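Long-range contacts in subtilisin-like serine protease (PDB 1R6V), which degrades keratin into peptides as a calcium-binding serine endopeptidase related to subtilisin, letting its bacterium grow on native feathers: residues P170-Q175 with A209-K215; S152-V158 with A221-K225. The protein carries 1 engineered substitution. All blocks are in the same frame, centred on the assembly; numbering follows the deposited sequence.

Contact 1: P170-Q175 with A209-K215. With CA (calcium ion), chain B.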
loop_
_atom_site.group_PDB
_atom_site.type_symbol
_atom_site.label_atom_id
_atom_site.label_comp_id
_atom_site.label_asym_id
_atom_site.label_seq_id
_atom_site.Cartn_x
_atom_site.Cartn_y
_atom_site.Cartn_z
ATOM N N PRO A 170 1.592 -27.230 -22.872
ATOM C CA PRO A 170 2.594 -27.385 -23.923
ATOM C C PRO A 170 3.176 -26.062 -24.425
ATOM O O PRO A 170 4.367 -25.986 -24.709
ATOM C CB PRO A 170 1.852 -28.184 -25.001
ATOM C CG PRO A 170 0.410 -27.854 -24.770
ATOM C CD PRO A 170 0.303 -27.817 -23.266
ATOM N N ASP A 171 2.349 -25.019 -24.511
ATOM C CA ASP A 171 2.813 -23.703 -24.972
ATOM C C ASP A 171 3.693 -22.998 -23.925
ATOM O O ASP A 171 4.177 -21.890 -24.166
ATOM C CB ASP A 171 1.611 -22.802 -25.291
ATOM C CG ASP A 171 1.673 -22.191 -26.685
ATOM O OD1 ASP A 171 2.755 -22.175 -27.305
ATOM O OD2 ASP A 171 0.626 -21.702 -27.159
ATOM N N LEU A 172 3.873 -23.609 -22.754
ATOM C CA LEU A 172 4.714 -23.000 -21.728
ATOM C C LEU A 172 5.920 -23.872 -21.429
ATOM O O LEU A 172 6.664 -23.599 -20.487
ATOM C CB LEU A 172 3.926 -22.754 -20.431
ATOM C CG LEU A 172 2.776 -21.742 -20.545
ATOM C CD1 LEU A 172 2.055 -21.631 -19.196
ATOM C CD2 LEU A 172 3.339 -20.374 -20.943
ATOM N N GLU A 173 6.119 -24.919 -22.225
ATOM C CA GLU A 173 7.258 -25.809 -22.009
ATOM C C GLU A 173 8.559 -25.024 -22.067
ATOM O O GLU A 173 8.776 -24.235 -22.981
ATOM C CB GLU A 173 7.274 -26.929 -23.064
ATOM C CG GLU A 173 8.290 -28.040 -22.767
ATOM C CD GLU A 173 9.714 -27.682 -23.190
ATOM O OE1 GLU A 173 10.670 -28.253 -22.612
ATOM O OE2 GLU A 173 9.877 -26.844 -24.106
ATOM N N GLY A 174 9.424 -25.237 -21.079
ATOM C CA GLY A 174 10.697 -24.537 -21.043
ATOM C C GLY A 174 10.610 -23.072 -20.661
ATOM O O GLY A 174 11.638 -22.416 -20.476
ATOM N N GLN A 175 9.387 -22.561 -20.503
ATOM C CA GLN A 175 9.170 -21.155 -20.169
ATOM C C GLN A 175 8.909 -20.831 -18.703
ATOM O O GLN A 175 8.993 -19.671 -18.307
ATOM C CB GLN A 175 7.990 -20.607 -20.984
ATOM C CG GLN A 175 8.166 -20.751 -22.475
ATOM C CD GLN A 175 9.185 -19.782 -23.017
ATOM O OE1 GLN A 175 8.860 -18.641 -23.365
ATOM N NE2 GLN A 175 10.434 -20.218 -23.071
ATOM N N ALA A 209 4.833 -14.779 -22.097
ATOM C CA ALA A 209 5.869 -15.625 -22.671
ATOM C C ALA A 209 5.491 -16.975 -23.265
ATOM O O ALA A 209 6.273 -17.923 -23.163
ATOM C CB ALA A 209 6.960 -15.830 -21.622
ATOM N N ALA A 210 4.324 -17.106 -23.881
ATOM C CA ALA A 210 4.020 -18.396 -24.479
ATOM C C ALA A 210 5.152 -18.665 -25.483
ATOM O O ALA A 210 5.627 -17.763 -26.178
ATOM C CB ALA A 210 2.656 -18.369 -25.181
ATOM N N LYS A 211 5.583 -19.914 -25.550
ATOM C CA LYS A 211 6.689 -20.324 -26.416
ATOM C C LYS A 211 6.516 -20.100 -27.920
ATOM O O LYS A 211 5.466 -20.390 -28.478
ATOM C CB LYS A 211 6.967 -21.802 -26.146
ATOM C CG LYS A 211 8.238 -22.375 -26.746
ATOM C CD LYS A 211 8.251 -23.890 -26.522
ATOM C CE LYS A 211 9.514 -24.540 -27.062
ATOM N NZ LYS A 211 9.492 -26.026 -26.906
ATOM N N LYS A 212 7.548 -19.578 -28.577
ATOM C CA LYS A 212 7.476 -19.393 -30.024
ATOM C C LYS A 212 7.911 -20.746 -30.585
ATOM O O LYS A 212 9.098 -21.066 -30.613
ATOM C CB LYS A 212 8.429 -18.294 -30.473
ATOM C CG LYS A 212 8.231 -17.863 -31.912
ATOM C CD LYS A 212 9.096 -16.657 -32.206
ATOM C CE LYS A 212 8.878 -16.158 -33.622
ATOM N NZ LYS A 212 9.122 -17.214 -34.651
ATOM N N ASP A 213 6.946 -21.552 -31.012
ATOM C CA ASP A 213 7.266 -22.884 -31.511
ATOM C C ASP A 213 6.359 -23.340 -32.644
ATOM O O ASP A 213 6.259 -24.542 -32.913
ATOM C CB ASP A 213 7.178 -23.890 -30.355
ATOM C CG ASP A 213 5.789 -23.965 -29.756
ATOM O OD1 ASP A 213 4.916 -23.195 -30.197
ATOM O OD2 ASP A 213 5.566 -24.799 -28.844
ATOM N N GLY A 214 5.693 -22.384 -33.287
ATOM C CA GLY A 214 4.799 -22.694 -34.392
ATOM C C GLY A 214 3.404 -23.147 -33.993
ATOM O O GLY A 214 2.482 -23.129 -34.814
ATOM N N LYS A 215 3.240 -23.543 -32.734
ATOM C CA LYS A 215 1.958 -24.032 -32.226
ATOM C C LYS A 215 1.297 -23.061 -31.249
ATOM O O LYS A 215 1.965 -22.238 -30.649
ATOM C CB LYS A 215 2.172 -25.360 -31.503
ATOM C CG LYS A 215 2.892 -26.421 -32.333
ATOM C CD LYS A 215 1.962 -27.001 -33.385
ATOM C CE LYS A 215 2.570 -28.210 -34.084
ATOM N NZ LYS A 215 1.577 -28.877 -34.968
HETATM CA CA CA B . 3.539 -21.273 -29.318
#
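Asp171 shares a calcium ion with Lys211, Asp213 and Lys215. From 170-175 comes one carboxylate oxygen, Asp171 OD1, 2.3 Å from the metal; its other oxygen, OD2, turns to the hydroxyl of Tyr374, so the group is held at both oxygens. The loop 209-215 supplies the carbonyl oxygens of Lys211 and Lys215 and, at 2.5 Å from the calcium, Asp213 OD1. Glu129 and the carbonyl of Ile217 complete the six residues of the site. Asp213 OD1 also closes an Asx turn, accepting the N-H of Lys215 at 3.1 Å from above the carboxylate plane, which probably helps hold the bend that brings the Lys215 carbonyl to the ion.

Beside the metal, a backbone bond ties the segments: Lys211 N donates to Asp171 O at 2.8 Å, almost straight at 172°. The CA of Ala210 lies 3.5 Å from the same Asp171 O in a CA-H...O contact.

Further out, the chain of Lys211, fully extended with CG anti to the backbone N (chi1 -169°), runs alongside Glu173 and forms a salt bridge, NZ to OE2 2.9 Å, on the anti side of the carboxylate and somewhat out of its plane. Glu173 bends at chi2 (-81°) to meet it. Gln175 crosses this lysine at about a right angle, its CG 4.0 Å from Lys211 CB.

The segment 170-175, beginning with a 3-10 turn, belongs to the loop between strands 157-162 and 179-181, whereas 209-215 leads from helix 200-209 toward strand 225-230; the backbone of Gln175 bonds to Ile226 of that strand.

Contact 2: S152-V158 with A221-K225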
loop_
_atom_site.group_PDB
_atom_site.type_symbol
_atom_site.label_atom_id
_atom_site.label_comp_id
_atom_site.label_asym_id
_atom_site.label_seq_id
_atom_site.Cartn_x
_atom_site.Cartn_y
_atom_site.Cartn_z
ATOM N N SER A 152 13.693 -9.916 -27.407
ATOM C CA SER A 152 12.519 -10.752 -27.126
ATOM C C SER A 152 12.373 -11.120 -25.639
ATOM O O SER A 152 11.540 -11.957 -25.277
ATOM C CB SER A 152 12.604 -12.040 -27.945
ATOM O OG SER A 152 13.736 -12.792 -27.538
ATOM N N GLY A 153 13.188 -10.508 -24.786
ATOM C CA GLY A 153 13.118 -10.799 -23.359
ATOM C C GLY A 153 14.142 -11.813 -22.868
ATOM O O GLY A 153 14.062 -12.286 -21.742
ATOM N N THR A 154 15.113 -12.152 -23.713
ATOM C CA THR A 154 16.147 -13.118 -23.340
ATOM C C THR A 154 16.804 -12.819 -21.990
ATOM O O THR A 154 17.262 -11.706 -21.760
ATOM C CB THR A 154 17.249 -13.150 -24.409
ATOM O OG1 THR A 154 16.645 -13.379 -25.689
ATOM C CG2 THR A 154 18.246 -14.262 -24.119
ATOM N N ASN A 155 16.853 -13.837 -21.129
ATOM C CA ASN A 155 17.446 -13.775 -19.782
ATOM C C ASN A 155 16.654 -12.967 -18.754
ATOM O O ASN A 155 17.099 -12.823 -17.613
ATOM C CB ASN A 155 18.871 -13.210 -19.818
ATOM C CG ASN A 155 19.798 -14.012 -20.730
ATOM O OD1 ASN A 155 19.764 -15.240 -20.740
ATOM N ND2 ASN A 155 20.640 -13.314 -21.471
ATOM N N ILE A 156 15.506 -12.430 -19.145
ATOM C CA ILE A 156 14.714 -11.641 -18.207
ATOM C C ILE A 156 13.742 -12.557 -17.479
ATOM O O ILE A 156 13.048 -13.350 -18.109
ATOM C CB ILE A 156 13.919 -10.510 -18.941
ATOM C CG1 ILE A 156 14.878 -9.579 -19.691
ATOM C CG2 ILE A 156 13.096 -9.707 -17.920
ATOM C CD1 ILE A 156 16.010 -8.990 -18.829
ATOM N N ILE A 157 13.720 -12.468 -16.149
ATOM C CA ILE A 157 12.816 -13.283 -15.335
ATOM C C ILE A 157 11.614 -12.415 -14.950
ATOM O O ILE A 157 11.770 -11.339 -14.385
ATOM C CB ILE A 157 13.513 -13.782 -14.039
ATOM C CG1 ILE A 157 14.586 -14.814 -14.400
ATOM C CG2 ILE A 157 12.495 -14.430 -13.088
ATOM C CD1 ILE A 157 15.494 -15.180 -13.230
ATOM N N VAL A 158 10.416 -12.896 -15.270
ATOM C CA VAL A 158 9.180 -12.172 -14.964
ATOM C C VAL A 158 8.402 -12.917 -13.887
ATOM O O VAL A 158 8.057 -14.095 -14.081
ATOM C CB VAL A 158 8.253 -12.126 -16.204
ATOM C CG1 VAL A 158 6.927 -11.468 -15.855
ATOM C CG2 VAL A 158 8.943 -11.402 -17.349
ATOM N N ALA A 221 6.968 -11.474 -25.077
ATOM C CA ALA A 221 8.390 -11.690 -24.800
ATOM C C ALA A 221 8.684 -13.193 -24.773
ATOM O O ALA A 221 8.907 -13.780 -23.715
ATOM C CB ALA A 221 8.744 -11.052 -23.443
ATOM N N PRO A 222 8.708 -13.834 -25.950
ATOM C CA PRO A 222 8.974 -15.275 -26.000
ATOM C C PRO A 222 10.348 -15.699 -25.497
ATOM O O PRO A 222 10.584 -16.878 -25.266
ATOM C CB PRO A 222 8.737 -15.627 -27.463
ATOM C CG PRO A 222 9.065 -14.346 -28.188
ATOM C CD PRO A 222 8.501 -13.269 -27.293
ATOM N N GLY A 223 11.237 -14.738 -25.307
ATOM C CA GLY A 223 12.565 -15.081 -24.815
ATOM C C GLY A 223 12.666 -15.069 -23.299
ATOM O O GLY A 223 13.624 -15.606 -22.721
ATOM N N ALA A 224 11.674 -14.461 -22.649
ATOM C CA ALA A 224 11.655 -14.366 -21.187
ATOM C C ALA A 224 11.266 -15.669 -20.507
ATOM O O ALA A 224 10.918 -16.646 -21.166
ATOM C CB ALA A 224 10.709 -13.250 -20.748
ATOM N N LYS A 225 11.342 -15.674 -19.178
ATOM C CA LYS A 225 10.988 -16.840 -18.380
ATOM C C LYS A 225 9.985 -16.385 -17.336
ATOM O O LYS A 225 10.040 -15.252 -16.867
ATOM C CB LYS A 225 12.218 -17.427 -17.674
ATOM C CG LYS A 225 13.226 -18.075 -18.616
ATOM C CD LYS A 225 12.615 -19.273 -19.312
ATOM C CE LYS A 225 13.682 -20.162 -19.948
ATOM N NZ LYS A 225 14.427 -19.448 -21.010
HETATM O O HOH W 1 15.483 -16.333 -20.913
#
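This is a backbone-to-backbone contact at the start of two parallel neighbours in the central sheet of the subtilisin-like catalytic domain: Ile157 pairs with Lys225 where strands 157-162 and 225-230 begin, and the turns leading into them pack together. Two bonds flank the pair. Lys225 N donates to Ile156 O at 3.1 Å, and Val158 N to Lys225 O at 2.9 Å, each donor nearly in line with its carbonyl.

Ahead of the strands, the type II turn Gly153-Ile156 rests on the type I turn Ala221-Ala224. Gly223 N reaches Ser152 O at 2.8 Å from above the carbonyl plane, a more bent bond (145°). Ser152 OG, set between its backbone N and carbonyl carbon (chi1 64°), sits over Gly223, 3.7 Å from its CA. The turns meet closely at Gly153, whose O lies 3.2 Å from Ala224 CA in a CA-H...O contact. Ala224 CB lies 3.5 Å from Ile156 O and also touches Val158 CG2, at 4.3 Å. Helix 380-397 packs against Ile156, Val158 and Ala221, while its Gln396 accepts from the backbone N-H groups of Ser152, Gly153 and Thr154.

At the outer edge, a water joins Asn155 N to Gly223 O, and the bent chain of Lys225 curls back to give it a weak third bond through NZ. All three direct hydrogen bonds between the segments are thus main chain to main chain, and small residues let the two turns approach closely.

How the contacts relate
Contact 1 is nested within the chain loop that contact 2 closes, and their centres lie 12 Å apart. Both involve the connection from helix 200-209 to strand 225-230: Lys211, Asp213 and Lys215 bind the calcium, and 221-225 then deliver the chain to the sheet beside strand 157-162. The contacts touch where Ala209 CB packs 3.5 Å from Ala221 O, and where Gly174 O lies 3.1 Å from Lys225 CE. The side chain of Pro222 is about 8 Å from the calcium. Strand 157-162 ends at Asp162 and helix 200-209 begins at Ala200, the engineered residue; both are inferred positions of the charge relay system, so the connected elements lead to the active site.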